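Long-range contacts in Phosphoglucosamine/phosphogalactosamine mutase (PDB 2F7L), which interconverts the 6-phosphates and 1-phosphates of glucosamine and galactosamine, a magnesium-dependent step in making the UDP-N-acetylated amino sugars: residues 234-238 against 248-252; 217-222 against 255-259. All coordinates share one frame; numbering follows the deposited sequence.

Interaction 1: residues 234-238 against 248-252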
loop_
_atom_site.group_PDB
_atom_site.type_symbol
_atom_site.label_atom_id
_atom_site.label_comp_id
_atom_site.label_asym_id
_atom_site.label_seq_id
_atom_site.Cartn_x
_atom_site.Cartn_y
_atom_site.Cartn_z
ATOM N N VAL A 234 -18.985 -0.139 17.337
ATOM C CA VAL A 234 -19.088 -0.569 15.967
ATOM C C VAL A 234 -18.546 -1.997 15.893
ATOM O O VAL A 234 -17.706 -2.374 16.702
ATOM C CB VAL A 234 -18.288 0.411 15.101
ATOM C CG1 VAL A 234 -17.456 -0.312 14.095
ATOM C CG2 VAL A 234 -19.236 1.362 14.431
ATOM N N ASP A 235 -19.036 -2.796 14.950
ATOM C CA ASP A 235 -18.574 -4.179 14.814
ATOM C C ASP A 235 -17.179 -4.250 14.195
ATOM O O ASP A 235 -16.414 -5.188 14.436
ATOM C CB ASP A 235 -19.546 -4.990 13.953
ATOM C CG ASP A 235 -20.970 -4.886 14.437
ATOM O OD1 ASP A 235 -21.175 -4.985 15.665
ATOM O OD2 ASP A 235 -21.889 -4.714 13.601
ATOM N N LEU A 236 -16.859 -3.258 13.376
ATOM C CA LEU A 236 -15.558 -3.201 12.728
ATOM C C LEU A 236 -15.284 -1.777 12.270
ATOM O O LEU A 236 -16.212 -1.059 11.883
ATOM C CB LEU A 236 -15.524 -4.135 11.522
ATOM C CG LEU A 236 -14.231 -4.107 10.719
ATOM C CD1 LEU A 236 -13.112 -4.618 11.599
ATOM C CD2 LEU A 236 -14.376 -4.954 9.469
ATOM N N GLY A 237 -14.017 -1.370 12.333
ATOM C CA GLY A 237 -13.634 -0.038 11.893
ATOM C C GLY A 237 -12.522 -0.172 10.870
ATOM O O GLY A 237 -11.751 -1.131 10.932
ATOM N N VAL A 238 -12.439 0.759 9.918
ATOM C CA VAL A 238 -11.374 0.717 8.907
ATOM C C VAL A 238 -10.783 2.071 8.618
ATOM O O VAL A 238 -11.506 3.029 8.382
ATOM C CB VAL A 238 -11.849 0.158 7.556
ATOM C CG1 VAL A 238 -10.652 -0.117 6.672
ATOM C CG2 VAL A 238 -12.600 -1.107 7.762
ATOM N N ILE A 248 -5.940 -0.471 7.471
ATOM C CA ILE A 248 -5.651 -1.112 8.740
ATOM C C ILE A 248 -6.943 -1.048 9.554
ATOM O O ILE A 248 -7.610 -0.012 9.607
ATOM C CB ILE A 248 -4.449 -0.481 9.510
ATOM C CG1 ILE A 248 -4.615 1.010 9.629
ATOM C CG2 ILE A 248 -3.124 -0.827 8.820
ATOM C CD1 ILE A 248 -3.474 1.626 10.361
ATOM N N PHE A 249 -7.309 -2.186 10.141
ATOM C CA PHE A 249 -8.548 -2.320 10.904
ATOM C C PHE A 249 -8.492 -2.086 12.398
ATOM O O PHE A 249 -7.428 -2.124 13.024
ATOM C CB PHE A 249 -9.163 -3.705 10.659
ATOM C CG PHE A 249 -9.460 -3.992 9.207
ATOM C CD1 PHE A 249 -8.451 -4.419 8.348
ATOM C CD2 PHE A 249 -10.753 -3.831 8.699
ATOM C CE1 PHE A 249 -8.718 -4.690 7.003
ATOM C CE2 PHE A 249 -11.033 -4.096 7.346
ATOM C CZ PHE A 249 -10.012 -4.529 6.495
ATOM N N ILE A 250 -9.672 -1.851 12.958
ATOM C CA ILE A 250 -9.838 -1.612 14.388
ATOM C C ILE A 250 -11.036 -2.458 14.794
ATOM O O ILE A 250 -12.143 -2.196 14.336
ATOM C CB ILE A 250 -10.133 -0.125 14.657
ATOM C CG1 ILE A 250 -9.046 0.735 14.006
ATOM C CG2 ILE A 250 -10.170 0.141 16.148
ATOM C CD1 ILE A 250 -9.294 2.228 14.128
ATOM N N ASP A 251 -10.819 -3.475 15.628
ATOM C CA ASP A 251 -11.908 -4.365 16.043
ATOM C C ASP A 251 -12.871 -3.805 17.089
ATOM O O ASP A 251 -12.696 -2.692 17.603
ATOM C CB ASP A 251 -11.352 -5.682 16.557
ATOM C CG ASP A 251 -10.550 -5.513 17.834
ATOM O OD1 ASP A 251 -10.806 -4.528 18.575
ATOM O OD2 ASP A 251 -9.671 -6.377 18.097
ATOM N N SER A 252 -13.891 -4.603 17.397
ATOM C CA SER A 252 -14.938 -4.246 18.360
ATOM C C SER A 252 -14.432 -3.722 19.703
ATOM O O SER A 252 -15.113 -2.938 20.355
ATOM C CB SER A 252 -15.838 -5.453 18.579
ATOM O OG SER A 252 -15.147 -6.648 18.232
#

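Interaction 2: residues 217-222 against 255-259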
loop_
_atom_site.group_PDB
_atom_site.type_symbol
_atom_site.label_atom_id
_atom_site.label_comp_id
_atom_site.label_asym_id
_atom_site.label_seq_id
_atom_site.Cartn_x
_atom_site.Cartn_y
_atom_site.Cartn_z
ATOM N N PRO A 217 -2.244 5.862 8.322
ATOM C CA PRO A 217 -2.799 5.176 9.488
ATOM C C PRO A 217 -1.788 4.378 10.319
ATOM O O PRO A 217 -1.239 3.364 9.880
ATOM C CB PRO A 217 -3.895 4.309 8.875
ATOM C CG PRO A 217 -3.335 3.969 7.554
ATOM C CD PRO A 217 -2.783 5.281 7.081
ATOM N N THR A 218 -1.558 4.852 11.537
ATOM C CA THR A 218 -0.610 4.230 12.465
ATOM C C THR A 218 -1.286 4.155 13.825
ATOM O O THR A 218 -2.301 4.828 14.054
ATOM C CB THR A 218 0.645 5.091 12.623
ATOM O OG1 THR A 218 0.271 6.364 13.156
ATOM C CG2 THR A 218 1.322 5.300 11.288
ATOM N N PHE A 219 -0.740 3.336 14.724
ATOM C CA PHE A 219 -1.319 3.231 16.058
ATOM C C PHE A 219 -1.413 4.638 16.640
ATOM O O PHE A 219 -2.299 4.934 17.436
ATOM C CB PHE A 219 -0.455 2.382 16.987
ATOM C CG PHE A 219 -0.473 0.928 16.674
ATOM C CD1 PHE A 219 0.335 0.405 15.667
ATOM C CD2 PHE A 219 -1.278 0.065 17.399
ATOM C CE1 PHE A 219 0.341 -0.977 15.387
ATOM C CE2 PHE A 219 -1.284 -1.307 17.129
ATOM C CZ PHE A 219 -0.470 -1.828 16.119
ATOM N N ASP A 220 -0.506 5.521 16.243
ATOM C CA ASP A 220 -0.559 6.865 16.788
ATOM C C ASP A 220 -1.596 7.771 16.136
ATOM O O ASP A 220 -2.282 8.520 16.830
ATOM C CB ASP A 220 0.809 7.525 16.712
ATOM C CG ASP A 220 1.018 8.514 17.838
ATOM O OD1 ASP A 220 0.909 9.753 17.621
ATOM O OD2 ASP A 220 1.265 8.023 18.965
ATOM N N SER A 221 -1.716 7.707 14.809
ATOM C CA SER A 221 -2.673 8.549 14.104
ATOM C C SER A 221 -4.091 8.059 14.306
ATOM O O SER A 221 -5.035 8.845 14.255
ATOM C CB SER A 221 -2.352 8.594 12.610
ATOM O OG SER A 221 -2.379 7.301 12.037
ATOM N N LEU A 222 -4.243 6.759 14.531
ATOM C CA LEU A 222 -5.564 6.204 14.718
ATOM C C LEU A 222 -5.985 6.356 16.155
ATOM O O LEU A 222 -7.152 6.155 16.491
ATOM C CB LEU A 222 -5.589 4.735 14.320
ATOM C CG LEU A 222 -5.249 4.529 12.845
ATOM C CD1 LEU A 222 -5.429 3.078 12.472
ATOM C CD2 LEU A 222 -6.138 5.414 11.987
ATOM N N ARG A 255 -9.379 -1.548 19.465
ATOM C CA ARG A 255 -7.931 -1.633 19.389
ATOM C C ARG A 255 -7.515 -1.783 17.930
ATOM O O ARG A 255 -8.081 -2.603 17.191
ATOM C CB ARG A 255 -7.426 -2.819 20.232
ATOM C CG ARG A 255 -8.205 -4.086 20.024
ATOM C CD ARG A 255 -7.901 -5.147 21.078
ATOM N NE ARG A 255 -8.581 -6.384 20.713
ATOM C CZ ARG A 255 -8.209 -7.588 21.110
ATOM N NH1 ARG A 255 -7.161 -7.715 21.902
ATOM N NH2 ARG A 255 -8.851 -8.667 20.681
ATOM N N VAL A 256 -6.542 -0.984 17.505
ATOM C CA VAL A 256 -6.118 -1.078 16.124
ATOM C C VAL A 256 -5.289 -2.353 15.931
ATOM O O VAL A 256 -4.570 -2.778 16.833
ATOM C CB VAL A 256 -5.323 0.201 15.665
ATOM C CG1 VAL A 256 -5.568 1.349 16.612
ATOM C CG2 VAL A 256 -3.860 -0.103 15.525
ATOM N N GLN A 257 -5.431 -2.963 14.758
ATOM C CA GLN A 257 -4.715 -4.183 14.398
ATOM C C GLN A 257 -3.727 -3.851 13.275
ATOM O O GLN A 257 -4.054 -3.123 12.343
ATOM C CB GLN A 257 -5.714 -5.231 13.916
ATOM C CG GLN A 257 -6.783 -5.610 14.949
ATOM C CD GLN A 257 -6.205 -6.405 16.112
ATOM O OE1 GLN A 257 -5.150 -7.033 15.985
ATOM N NE2 GLN A 257 -6.901 -6.396 17.236
ATOM N N TRP A 258 -2.518 -4.387 13.349
ATOM C CA TRP A 258 -1.535 -4.059 12.329
ATOM C C TRP A 258 -1.728 -4.767 10.989
ATOM O O TRP A 258 -2.272 -5.880 10.902
ATOM C CB TRP A 258 -0.114 -4.292 12.848
ATOM C CG TRP A 258 0.885 -3.384 12.181
ATOM C CD1 TRP A 258 2.100 -3.738 11.657
ATOM C CD2 TRP A 258 0.707 -1.990 11.865
ATOM N NE1 TRP A 258 2.678 -2.661 11.028
ATOM C CE2 TRP A 258 1.845 -1.577 11.140
ATOM C CE3 TRP A 258 -0.306 -1.054 12.121
ATOM C CZ2 TRP A 258 1.992 -0.269 10.659
ATOM C CZ3 TRP A 258 -0.158 0.245 11.638
ATOM C CH2 TRP A 258 0.980 0.621 10.920
ATOM N N GLY A 259 -1.272 -4.092 9.941
ATOM C CA GLY A 259 -1.411 -4.614 8.600
ATOM C C GLY A 259 -1.123 -6.078 8.371
ATOM O O GLY A 259 -1.772 -6.694 7.533
#

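Interaction 1: residues 234-238 against 248-252
Val-238 and Phe-249 run alongside each other, both on the same face of the sheet, as a non-hydrogen-bonded pair in an antiparallel β-hairpin of the mixed sheet of domain II. The turn between its strands carries Asp-241, Asp-243 and Asp-245, which by similarity bind magnesium. With CG of Phe-249 opposite its own carbonyl carbon (chi1 -58°), the ring lies over the face shared with Val-238, whose CG1 sits 4.0 Å above one side of the ring plane, offset toward the rim. Val-238 CG2 meets the CD2-CE2 side of the same ring. Leu-236 comes from the same face of the sheet but crosses the phenylalanine at a slant, its CD1 3.8 Å from Phe-249 CD2. These apolar groups suit the place because Phe-346, Met-349 and Leu-350 of helix 342-356 pack against them. Ile-250 points to the other face, onto Thr-225 and Val-229 of helix 223-231. Opposite it, Gly-237 has no side chain to press on the Ile-250 carbonyl. Two backbone hydrogen bonds hold this pair: Gly-237 N to Ile-250 O at 2.9 Å, and Ile-250 N to Gly-237 O at 3.0 Å.

Interaction 2: residues 217-222 against 255-259
Phe-219 and Trp-258 reach each other through their first torsions: chi1 of -71° sets the phenylalanine CG across from its carbonyl carbon, and chi1 of -152° turns the indole of Trp-258 away from the backbone N, to lie beside the carbonyl carbon. The result is an offset aromatic pair whose planes differ by 30°, with ring centroids 5.2 Å apart and little overlap. Phe-219 CE1 comes nearest at CE3 of the indole, approaching obliquely. The indole also offers its CZ3-CH2 edge to the Pro-217 carbonyl, CH2 lying 3.7 Å from Pro-217 O and near the ring plane. Val-256 points toward the 217-222 segment and places CG2 over a face of the Phe-219 ring in a CH-π contact, though the exact spacing is doubtful; its other branch, CG1, meets Leu-222 CB at 4.1 Å. A short branched valine suits this spot, since one methyl can serve the ring while the other serves the leucine. The polar residues of 217-222 shape the turn instead. Thr-218 OG1 accepts from Ser-221 N at 2.9 Å, an ST motif, and Thr-218 N bonds to Ser-221 OG in return, so the two residues hold each other. With an alanine at Trp-258 the indole is gone, and Phe-219 would probably be held on the Val-256 side alone, while Glu-327 OE1 would be likely to lose its indole N-H partner. In the fold, 217-222 leads into helix 223-231, and the other segment, 255-259, runs into helix 259-272, while strand 248-251 packs against both segments, Ile-248 touching Pro-217, Leu-222 and Trp-258, and Ile-250 touching Val-256.

The hairpin of interaction 1 falls, in sequence, between the two segments of interaction 2, and the two centres lie about 10 Å apart. Strand 248-251 is common ground: Phe-249 O is 2.8 Å from Gln-257 N, a probable hydrogen bond, and Asp-251 OD2 lies 2.9 Å from Gln-257 NE2, probably another; the same carboxylate oxygen forms a salt bridge with Arg-255 NE. Segment 255-259 is thus tied back to the hairpin's outer strand. Interaction 2 approaches the probable magnesium site more closely: the side chain of Asp-241, a ligand by similarity, is about 4 Å from that of Pro-217 and about 8 Å from that of Ile-248 in interaction 1.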